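Local coordinates for protein putative transcriptional regulator, IclR family (Arthrobacter aurescens, PDB 3OBF) that probably regulates transcription as a DNA-binding factor of the IclR family, this chain being its C-terminal, GAF-like domain, at residues Arg14-Thr17 with Glu18-Glu22; Ala111-Phe114 with Gly115-Ile119; Val128-His131 with Arg132-Val136. All coordinates share one frame; numbering follows the deposited sequence.

Contact 1 (Arg14-Thr17 with Glu18-Glu22)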
ATOM      1  N   ARG A  14      -8.945  -9.391  -8.721  1.00 28.37           N
ATOM      2  CA  ARG A  14      -9.056 -10.816  -9.076  1.00 31.13           C
ATOM      3  C   ARG A  14      -8.034 -11.140 -10.189  1.00 31.61           C
ATOM      4  O   ARG A  14      -7.287 -12.098 -10.086  1.00 31.74           O
ATOM      5  CB  ARG A  14     -10.501 -11.200  -9.478  1.00 32.15           C
ATOM      6  CG  ARG A  14     -10.680 -12.712  -9.806  1.00 37.46           C
ATOM      7  CD  ARG A  14     -12.023 -13.012 -10.507  1.00 47.65           C
ATOM      8  NE  ARG A  14     -12.561 -11.815 -11.183  1.00 53.88           N
ATOM      9  CZ  ARG A  14     -13.783 -11.714 -11.698  1.00 56.98           C
ATOM     10  NH1 ARG A  14     -14.629 -12.741 -11.645  1.00 59.83           N
ATOM     11  NH2 ARG A  14     -14.159 -10.584 -12.277  1.00 57.98           N
ATOM     12  N   GLU A  15      -7.996 -10.288 -11.210  1.00 32.05           N
ATOM     13  CA  GLU A  15      -7.057 -10.383 -12.306  1.00 33.03           C
ATOM     14  C   GLU A  15      -5.607 -10.304 -11.796  1.00 32.04           C
ATOM     15  O   GLU A  15      -4.723 -11.014 -12.289  1.00 32.01           O
ATOM     16  CB  GLU A  15      -7.383  -9.261 -13.311  1.00 34.89           C
ATOM     17  CG  GLU A  15      -6.507  -9.112 -14.610  1.00 40.27           C
ATOM     18  CD  GLU A  15      -6.831  -7.779 -15.395  1.00 46.81           C
ATOM     19  OE1 GLU A  15      -6.995  -6.683 -14.749  1.00 48.30           O
ATOM     20  OE2 GLU A  15      -6.919  -7.817 -16.659  1.00 49.46           O
ATOM     21  N   LEU A  16      -5.351  -9.430 -10.823  1.00 30.08           N
ATOM     22  CA  LEU A  16      -4.005  -9.244 -10.347  1.00 29.05           C
ATOM     23  C   LEU A  16      -3.466 -10.484  -9.604  1.00 30.18           C
ATOM     24  O   LEU A  16      -2.285 -10.852  -9.738  1.00 29.59           O
ATOM     25  CB  LEU A  16      -3.937  -8.012  -9.453  1.00 28.39           C
ATOM     26  CG  LEU A  16      -2.594  -7.647  -8.803  1.00 26.07           C
ATOM     27  CD1 LEU A  16      -1.574  -7.337  -9.902  1.00 23.33           C
ATOM     28  CD2 LEU A  16      -2.737  -6.432  -7.766  1.00 21.54           C
ATOM     29  N   THR A  17      -4.330 -11.102  -8.798  1.00 30.97           N
ATOM     30  CA  THR A  17      -3.990 -12.315  -8.087  1.00 32.73           C
ATOM     31  C   THR A  17      -3.794 -13.518  -9.031  1.00 34.41           C
ATOM     32  O   THR A  17      -2.918 -14.349  -8.797  1.00 34.41           O
ATOM     33  CB  THR A  17      -4.999 -12.586  -6.951  1.00 32.75           C
ATOM     34  OG1 THR A  17      -4.734 -11.671  -5.899  1.00 32.66           O
ATOM     35  CG2 THR A  17      -4.866 -14.017  -6.384  1.00 33.55           C
ATOM     36  N   GLU A  18      -4.564 -13.609 -10.108  1.00 36.60           N
ATOM     37  CA  GLU A  18      -4.286 -14.679 -11.073  1.00 39.19           C
ATOM     38  C   GLU A  18      -2.961 -14.503 -11.829  1.00 39.10           C
ATOM     39  O   GLU A  18      -2.361 -15.494 -12.224  1.00 39.26           O
ATOM     40  CB  GLU A  18      -5.453 -14.968 -12.041  1.00 41.15           C
ATOM     41  CG  GLU A  18      -6.179 -13.734 -12.560  1.00 46.23           C
ATOM     42  CD  GLU A  18      -7.570 -14.011 -13.167  1.00 53.81           C
ATOM     43  OE1 GLU A  18      -8.302 -14.930 -12.687  1.00 54.02           O
ATOM     44  OE2 GLU A  18      -7.935 -13.271 -14.129  1.00 57.87           O
ATOM     45  N   ARG A  19      -2.500 -13.258 -11.987  1.00 37.86           N
ATOM     46  CA  ARG A  19      -1.238 -12.963 -12.678  1.00 37.23           C
ATOM     47  C   ARG A  19       0.017 -13.027 -11.744  1.00 35.40           C
ATOM     48  O   ARG A  19       1.145 -13.249 -12.190  1.00 35.75           O
ATOM     49  CB  ARG A  19      -1.332 -11.578 -13.324  1.00 37.44           C
ATOM     50  CG  ARG A  19      -2.474 -11.414 -14.349  1.00 41.42           C
ATOM     51  CD  ARG A  19      -2.389 -12.533 -15.324  1.00 48.28           C
ATOM     52  NE  ARG A  19      -3.176 -12.346 -16.538  1.00 55.54           N
ATOM     53  CZ  ARG A  19      -2.837 -12.846 -17.726  1.00 58.64           C
ATOM     54  NH1 ARG A  19      -3.615 -12.636 -18.789  1.00 62.05           N
ATOM     55  NH2 ARG A  19      -1.708 -13.535 -17.866  1.00 58.12           N
ATOM     56  N   THR A  20      -0.170 -12.818 -10.457  1.00 33.10           N
ATOM     57  CA  THR A  20       0.971 -12.772  -9.553  1.00 31.72           C
ATOM     58  C   THR A  20       1.039 -14.031  -8.736  1.00 31.87           C
ATOM     59  O   THR A  20       2.092 -14.387  -8.226  1.00 31.52           O
ATOM     60  CB  THR A  20       0.871 -11.594  -8.566  1.00 31.18           C
ATOM     61  OG1 THR A  20      -0.298 -11.775  -7.764  1.00 29.92           O
ATOM     62  CG2 THR A  20       0.801 -10.263  -9.310  1.00 30.41           C
ATOM     63  N   GLY A  21      -0.109 -14.675  -8.561  1.00 31.91           N
ATOM     64  CA  GLY A  21      -0.195 -15.812  -7.653  1.00 32.19           C
ATOM     65  C   GLY A  21      -0.193 -15.376  -6.208  1.00 32.31           C
ATOM     66  O   GLY A  21      -0.140 -16.215  -5.310  1.00 34.64           O
ATOM     67  N   GLU A  22      -0.283 -14.068  -5.964  1.00 31.08           N
ATOM     68  CA  GLU A  22      -0.249 -13.550  -4.600  1.00 29.65           C
ATOM     69  C   GLU A  22      -1.569 -12.859  -4.227  1.00 27.94           C
ATOM     70  O   GLU A  22      -2.350 -12.499  -5.097  1.00 25.35           O
ATOM     71  CB  GLU A  22       0.929 -12.585  -4.438  1.00 30.35           C
ATOM     72  CG  GLU A  22       2.317 -13.189  -4.743  1.00 32.76           C
ATOM     73  CD  GLU A  22       2.804 -14.200  -3.694  1.00 34.95           C
ATOM     74  OE1 GLU A  22       2.146 -14.378  -2.651  1.00 36.15           O
ATOM     75  OE2 GLU A  22       3.875 -14.810  -3.896  1.00 36.81           O
TER
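T17 and E22 meet at the C-terminal end of helix 3-20, where T20 makes an ST turn: the hydroxyl OG1 of T17 gives a hydrogen bond of 2.6 Å to the carbonyl O of E22, lying in the plane of that carbonyl with a C=O...OG1 angle of 152°. The threonine side chain is set for this by chi1 of -74°, which places OG1 opposite the carbonyl carbon and beside the backbone N; OG1 is also hydrogen-bonded to S24 OG at the start of the next strand. The chain turns there at G21, the first residue to leave helical angles, with phi 75°, and its N closes the final turn on T17 O at 2.8 Å. T20 and L16 stand one helical turn apart with their side chains running at a slant to each other, methyl CG2 of T20 lying 3.8 Å from CD1 of L16. L16 O is gripped twice, by T20 OG1 at 2.9 Å and T20 N at 3.0 Å, from opposite faces of its carbonyl plane. L16 continues inward onto A159 and A163 of helix 150-170 and V139 of the sheet, so this helix end packs against both. E18, extended beyond CG, folds back over the backbone of R14 and E15, its OE2 3.5 Å from E15 CA. The same T20 OG1 that donates to L16 accepts from E22 N at 2.9 Å, the bond that defines the ST turn.

Contact 2 (Ala111-Phe114 with Gly115-Ile119)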
ATOM      1  N   ALA A 111       5.238   1.903  -3.225  1.00 29.02           N
ATOM      2  CA  ALA A 111       6.058   1.801  -2.027  1.00 28.95           C
ATOM      3  C   ALA A 111       6.395   0.349  -1.788  1.00 30.08           C
ATOM      4  O   ALA A 111       5.697  -0.574  -2.272  1.00 30.71           O
ATOM      5  CB  ALA A 111       5.338   2.397  -0.820  1.00 28.04           C
ATOM      6  N   VAL A 112       7.474   0.158  -1.046  1.00 30.96           N
ATOM      7  CA  VAL A 112       8.072  -1.123  -0.811  1.00 32.11           C
ATOM      8  C   VAL A 112       8.265  -1.371   0.696  1.00 32.21           C
ATOM      9  O   VAL A 112       8.712  -0.494   1.427  1.00 31.35           O
ATOM     10  CB  VAL A 112       9.447  -1.173  -1.504  1.00 33.45           C
ATOM     11  CG1 VAL A 112      10.295  -2.246  -0.904  1.00 35.12           C
ATOM     12  CG2 VAL A 112       9.286  -1.413  -3.014  1.00 33.84           C
ATOM     13  N   ASN A 113       7.879  -2.555   1.146  1.00 32.82           N
ATOM     14  CA  ASN A 113       8.218  -3.042   2.476  1.00 34.22           C
ATOM     15  C   ASN A 113       8.911  -4.383   2.288  1.00 35.36           C
ATOM     16  O   ASN A 113       8.286  -5.368   1.946  1.00 34.68           O
ATOM     17  CB  ASN A 113       6.940  -3.179   3.320  1.00 33.38           C
ATOM     18  CG  ASN A 113       7.170  -3.898   4.651  1.00 34.76           C
ATOM     19  OD1 ASN A 113       8.296  -3.995   5.174  1.00 35.98           O
ATOM     20  ND2 ASN A 113       6.090  -4.398   5.211  1.00 34.13           N
ATOM     21  N   PHE A 114      10.216  -4.420   2.463  1.00 37.86           N
ATOM     22  CA  PHE A 114      10.966  -5.632   2.140  1.00 40.25           C
ATOM     23  C   PHE A 114      11.382  -6.322   3.439  1.00 41.27           C
ATOM     24  O   PHE A 114      12.498  -6.176   3.835  1.00 42.18           O
ATOM     25  CB  PHE A 114      12.208  -5.281   1.288  1.00 40.82           C
ATOM     26  CG  PHE A 114      12.912  -6.490   0.670  1.00 44.38           C
ATOM     27  CD1 PHE A 114      12.232  -7.346  -0.202  1.00 46.51           C
ATOM     28  CD2 PHE A 114      14.243  -6.752   0.949  1.00 47.36           C
ATOM     29  CE1 PHE A 114      12.864  -8.451  -0.779  1.00 49.83           C
ATOM     30  CE2 PHE A 114      14.893  -7.852   0.383  1.00 49.76           C
ATOM     31  CZ  PHE A 114      14.208  -8.712  -0.486  1.00 50.41           C
ATOM     32  N   GLY A 115      10.471  -7.022   4.109  1.00 42.27           N
ATOM     33  CA  GLY A 115      10.743  -7.621   5.433  1.00 43.64           C
ATOM     34  C   GLY A 115      11.045  -6.613   6.529  1.00 45.16           C
ATOM     35  O   GLY A 115      11.743  -6.925   7.514  1.00 45.48           O
ATOM     36  N   GLU A 116      10.514  -5.401   6.366  1.00 45.35           N
ATOM     37  CA  GLU A 116      10.867  -4.287   7.227  1.00 46.68           C
ATOM     38  C   GLU A 116       9.903  -4.014   8.406  1.00 47.46           C
ATOM     39  O   GLU A 116      10.232  -3.233   9.295  1.00 46.93           O
ATOM     40  CB  GLU A 116      11.067  -3.021   6.390  1.00 46.25           C
ATOM     41  CG  GLU A 116      12.235  -3.089   5.411  1.00 46.87           C
ATOM     42  CD  GLU A 116      12.261  -1.878   4.495  1.00 47.75           C
ATOM     43  OE1 GLU A 116      12.796  -0.827   4.918  1.00 46.89           O
ATOM     44  OE2 GLU A 116      11.734  -1.971   3.354  1.00 48.90           O
ATOM     45  N   THR A 117       8.723  -4.637   8.401  1.00 48.09           N
ATOM     46  CA  THR A 117       7.839  -4.610   9.571  1.00 49.15           C
ATOM     47  C   THR A 117       7.796  -5.987  10.229  1.00 50.94           C
ATOM     48  O   THR A 117       7.494  -6.124  11.411  1.00 51.20           O
ATOM     49  CB  THR A 117       6.411  -4.176   9.203  1.00 48.31           C
ATOM     50  OG1 THR A 117       5.846  -5.121   8.291  1.00 47.10           O
ATOM     51  CG2 THR A 117       6.429  -2.820   8.554  1.00 47.59           C
ATOM     52  N   SER A 118       8.094  -6.999   9.426  1.00 52.71           N
ATOM     53  CA  SER A 118       8.094  -8.393   9.833  1.00 55.13           C
ATOM     54  C   SER A 118       9.076  -9.119   8.895  1.00 55.80           C
ATOM     55  O   SER A 118       8.942  -9.023   7.661  1.00 55.48           O
ATOM     56  CB  SER A 118       6.667  -8.962   9.723  1.00 55.26           C
ATOM     57  OG  SER A 118       6.674 -10.374   9.868  1.00 57.21           O
ATOM     58  N   ILE A 119      10.071  -9.815   9.469  1.00 57.55           N
ATOM     59  CA  ILE A 119      11.144 -10.474   8.679  1.00 58.46           C
ATOM     60  C   ILE A 119      10.650 -11.506   7.643  1.00 58.25           C
ATOM     61  O   ILE A 119      11.386 -11.862   6.715  1.00 58.59           O
ATOM     62  CB  ILE A 119      12.238 -11.139   9.578  1.00 59.41           C
ATOM     63  CG1 ILE A 119      11.585 -11.915  10.734  1.00 60.72           C
ATOM     64  CG2 ILE A 119      13.265 -10.089  10.066  1.00 60.04           C
ATOM     65  CD1 ILE A 119      12.555 -12.787  11.550  1.00 61.46           C
TER
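N113 OD1 is gripped by two backbone N-H groups of the turn that follows edge strand 111-114 of the antiparallel sheet: E116 N at 2.9 Å, and T117 N in a weak bond at 3.3 Å. E116 N sits slightly off the carbonyl plane of the amide. Chi1 of 171° turns the amide of N113 away from its own N and beside its carbonyl carbon, which carries it forward, to E116 N and T117 OG1. The other branch of the amide, ND2, donates to T117 OG1 at 3.2 Å, with the hydroxyl a little out of the amide plane; the two side chains cross at about a right angle. One amide therefore ties down both E116 and T117, which fixes its rotation. G115 makes the bend with positive phi, a conformation favourable to glycine. E116 folds back past N113 in the opposite direction, its carboxylate plane 55° from the amide plane. The carboxylate also forms a salt bridge from OE2 to R101 of helix 92-108, whose guanidinium bonds V112 O as well, so strand and turn share one arginine. The F114 ring leads off to a cation-pi contact with K145. E116 OE2 receives F114 N on its anti lone pair at 3.0 Å, nearly straight with an N-H...O angle of 174°.

Contact 3 (Val128-His131 with Arg132-Val136)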
ATOM      1  N   VAL A 128      -4.540   5.026  -5.473  1.00 23.52           N
ATOM      2  CA  VAL A 128      -5.665   5.083  -6.382  1.00 24.38           C
ATOM      3  C   VAL A 128      -6.196   6.479  -6.201  1.00 25.93           C
ATOM      4  O   VAL A 128      -6.286   6.943  -5.066  1.00 26.14           O
ATOM      5  CB  VAL A 128      -6.748   4.045  -5.975  1.00 24.51           C
ATOM      6  CG1 VAL A 128      -8.068   4.280  -6.748  1.00 23.80           C
ATOM      7  CG2 VAL A 128      -6.233   2.631  -6.217  1.00 23.10           C
ATOM      8  N   TYR A 129      -6.507   7.162  -7.301  1.00 27.62           N
ATOM      9  CA  TYR A 129      -7.046   8.532  -7.247  1.00 28.58           C
ATOM     10  C   TYR A 129      -8.453   8.645  -7.823  1.00 29.33           C
ATOM     11  O   TYR A 129      -8.812   7.893  -8.732  1.00 28.15           O
ATOM     12  CB  TYR A 129      -6.142   9.519  -8.011  1.00 29.07           C
ATOM     13  CG  TYR A 129      -4.750   9.574  -7.476  1.00 29.55           C
ATOM     14  CD1 TYR A 129      -4.428  10.406  -6.421  1.00 29.95           C
ATOM     15  CD2 TYR A 129      -3.749   8.796  -8.040  1.00 29.59           C
ATOM     16  CE1 TYR A 129      -3.111  10.454  -5.919  1.00 31.02           C
ATOM     17  CE2 TYR A 129      -2.452   8.847  -7.571  1.00 29.53           C
ATOM     18  CZ  TYR A 129      -2.145   9.672  -6.509  1.00 29.73           C
ATOM     19  OH  TYR A 129      -0.860   9.688  -6.037  1.00 30.33           O
ATOM     20  N   ASP A 130      -9.226   9.601  -7.303  1.00 31.00           N
ATOM     21  CA  ASP A 130     -10.552   9.908  -7.851  1.00 33.36           C
ATOM     22  C   ASP A 130     -10.437  11.033  -8.882  1.00 35.01           C
ATOM     23  O   ASP A 130      -9.322  11.498  -9.183  1.00 34.45           O
ATOM     24  CB  ASP A 130     -11.564  10.254  -6.741  1.00 33.90           C
ATOM     25  CG  ASP A 130     -11.299  11.628  -6.039  1.00 35.22           C
ATOM     26  OD1 ASP A 130     -10.566  12.527  -6.570  1.00 34.40           O
ATOM     27  OD2 ASP A 130     -11.876  11.811  -4.930  1.00 35.53           O
ATOM     28  N   HIS A 131     -11.581  11.450  -9.428  1.00 37.05           N
ATOM     29  CA  HIS A 131     -11.618  12.421 -10.520  1.00 39.66           C
ATOM     30  C   HIS A 131     -11.155  13.829 -10.081  1.00 40.01           C
ATOM     31  O   HIS A 131     -10.834  14.669 -10.899  1.00 41.43           O
ATOM     32  CB  HIS A 131     -13.024  12.450 -11.152  1.00 41.13           C
ATOM     33  CG  HIS A 131     -14.076  13.057 -10.265  1.00 45.44           C
ATOM     34  ND1 HIS A 131     -14.356  14.412 -10.267  1.00 48.80           N
ATOM     35  CD2 HIS A 131     -14.915  12.499  -9.356  1.00 47.20           C
ATOM     36  CE1 HIS A 131     -15.326  14.660  -9.401  1.00 49.76           C
ATOM     37  NE2 HIS A 131     -15.685  13.518  -8.836  1.00 49.29           N
ATOM     38  N   ARG A 132     -11.084  14.079  -8.787  1.00 39.70           N
ATOM     39  CA  ARG A 132     -10.558  15.343  -8.324  1.00 39.87           C
ATOM     40  C   ARG A 132      -9.059  15.259  -8.004  1.00 38.80           C
ATOM     41  O   ARG A 132      -8.448  16.259  -7.672  1.00 39.38           O
ATOM     42  CB  ARG A 132     -11.368  15.838  -7.127  1.00 40.65           C
ATOM     43  CG  ARG A 132     -12.829  16.158  -7.457  1.00 43.06           C
ATOM     44  CD  ARG A 132     -13.560  16.752  -6.216  1.00 46.75           C
ATOM     45  NE  ARG A 132     -14.996  16.870  -6.438  1.00 49.57           N
ATOM     46  CZ  ARG A 132     -15.588  17.947  -6.958  1.00 52.04           C
ATOM     47  NH1 ARG A 132     -14.869  19.010  -7.323  1.00 50.87           N
ATOM     48  NH2 ARG A 132     -16.909  17.963  -7.122  1.00 53.71           N
ATOM     49  N   GLY A 133      -8.466  14.074  -8.120  1.00 36.72           N
ATOM     50  CA  GLY A 133      -7.055  13.909  -7.819  1.00 34.94           C
ATOM     51  C   GLY A 133      -6.798  13.614  -6.350  1.00 33.28           C
ATOM     52  O   GLY A 133      -5.652  13.609  -5.916  1.00 31.75           O
ATOM     53  N   ASN A 134      -7.871  13.376  -5.588  1.00 32.24           N
ATOM     54  CA  ASN A 134      -7.734  12.938  -4.212  1.00 31.35           C
ATOM     55  C   ASN A 134      -7.279  11.508  -4.233  1.00 30.35           C
ATOM     56  O   ASN A 134      -7.798  10.676  -5.008  1.00 29.84           O
ATOM     57  CB  ASN A 134      -9.054  13.014  -3.429  1.00 31.59           C
ATOM     58  CG  ASN A 134      -9.636  14.405  -3.384  1.00 32.53           C
ATOM     59  OD1 ASN A 134      -8.923  15.386  -3.144  1.00 33.27           O
ATOM     60  ND2 ASN A 134     -10.950  14.507  -3.639  1.00 31.21           N
HETATM   61  N   MSE A 135      -6.318  11.201  -3.384  1.00 29.59           N
HETATM   62  CA  MSE A 135      -5.969   9.823  -3.188  1.00 29.39           C
HETATM   63  C   MSE A 135      -7.072   9.171  -2.357  1.00 29.11           C
HETATM   64  O   MSE A 135      -7.349   9.610  -1.260  1.00 29.85           O
HETATM   65  CB  MSE A 135      -4.611   9.680  -2.497  1.00 29.15           C
HETATM   66  CG  MSE A 135      -4.126   8.187  -2.512  1.00 29.67           C
HETATM   67 SE   MSE A 135      -2.607   8.001  -1.346  1.00 36.46          SE
HETATM   68  CE  MSE A 135      -1.311   9.131  -2.321  1.00 33.04           C
ATOM     69  N   VAL A 136      -7.677   8.106  -2.863  1.00 28.61           N
ATOM     70  CA  VAL A 136      -8.860   7.535  -2.198  1.00 28.38           C
ATOM     71  C   VAL A 136      -8.682   6.125  -1.684  1.00 27.69           C
ATOM     72  O   VAL A 136      -9.473   5.650  -0.885  1.00 27.70           O
ATOM     73  CB  VAL A 136     -10.132   7.604  -3.103  1.00 28.97           C
ATOM     74  CG1 VAL A 136     -10.493   9.074  -3.338  1.00 28.32           C
ATOM     75  CG2 VAL A 136      -9.918   6.858  -4.400  1.00 26.91           C
TER
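V128 and V136 join strands 121-129 and 135-144 of a beta hairpin through a backbone bond from V136 N to V128 O, 2.9 Å long. Beyond it Y129 and M135 form an antiparallel non-hydrogen-bonded pair with CA atoms 4.4 Å apart, and D130 N then bonds N134 O at 2.9 Å. A type I turn with a G1 bulge, from D130 to G133, reverses the chain, its G133 N reaching D130 O from well above the carbonyl plane. G133 has positive phi; a side chain at these backbone angles would collide with the carbonyl O of R132, so the position suits glycine.

The D130 carboxylate lies across the turn. Its CG, at chi1 70°, lies between the backbone N and the carbonyl carbon, and this swings the carboxylate over the turn. OD1 takes two N-H groups, R132 N at 2.8 Å, which makes an Asx turn, and N134 N at 3.0 Å; they arrive from opposite faces of the carboxylate plane. OD2 uses its syn lone pair for N134 ND2 at 3.1 Å, close to the plane of that amide, although amide and carboxylate are themselves turned 70° apart. On the face carrying Y129 and M135, the selenomethionine CB of M135 lies 3.8 Å from CE1 of the Y129 ring, and both side chains reach M106 of helix 92-108. V128, by contrast, packs on A164 and V167 of helix 150-170. At the tip, H131 and R132 run side by side in the same direction, with CE1 of the imidazole over one face of the guanidinium and the planes 50° apart.

Three donors converging on one carboxylate would probably stabilise its negative charge, and the grip probably helps to hold the R132 and N134 backbone in place.

The three contacts follow one another along the chain without interleaving, and all lie in the IclR C-terminal domain. Contact 1 ends helix 3-20 ahead of strand 24-29, contact 2 closes edge strand 111-114, and contact 3 is the hairpin tip between strands 121-129 and 135-144. The centres of contacts 1 and 2 lie about 20 Å apart. From the centre of contact 3 it is about 24 Å to that of contact 1 and about 26 Å to that of contact 2. No two touch. Contacts 2 and 3 share the six-stranded antiparallel sheet, on opposite sides of the chain's centre. Helix 150-170 receives side chains from all three, so a helix end, an edge-strand end and a hairpin tip all border it.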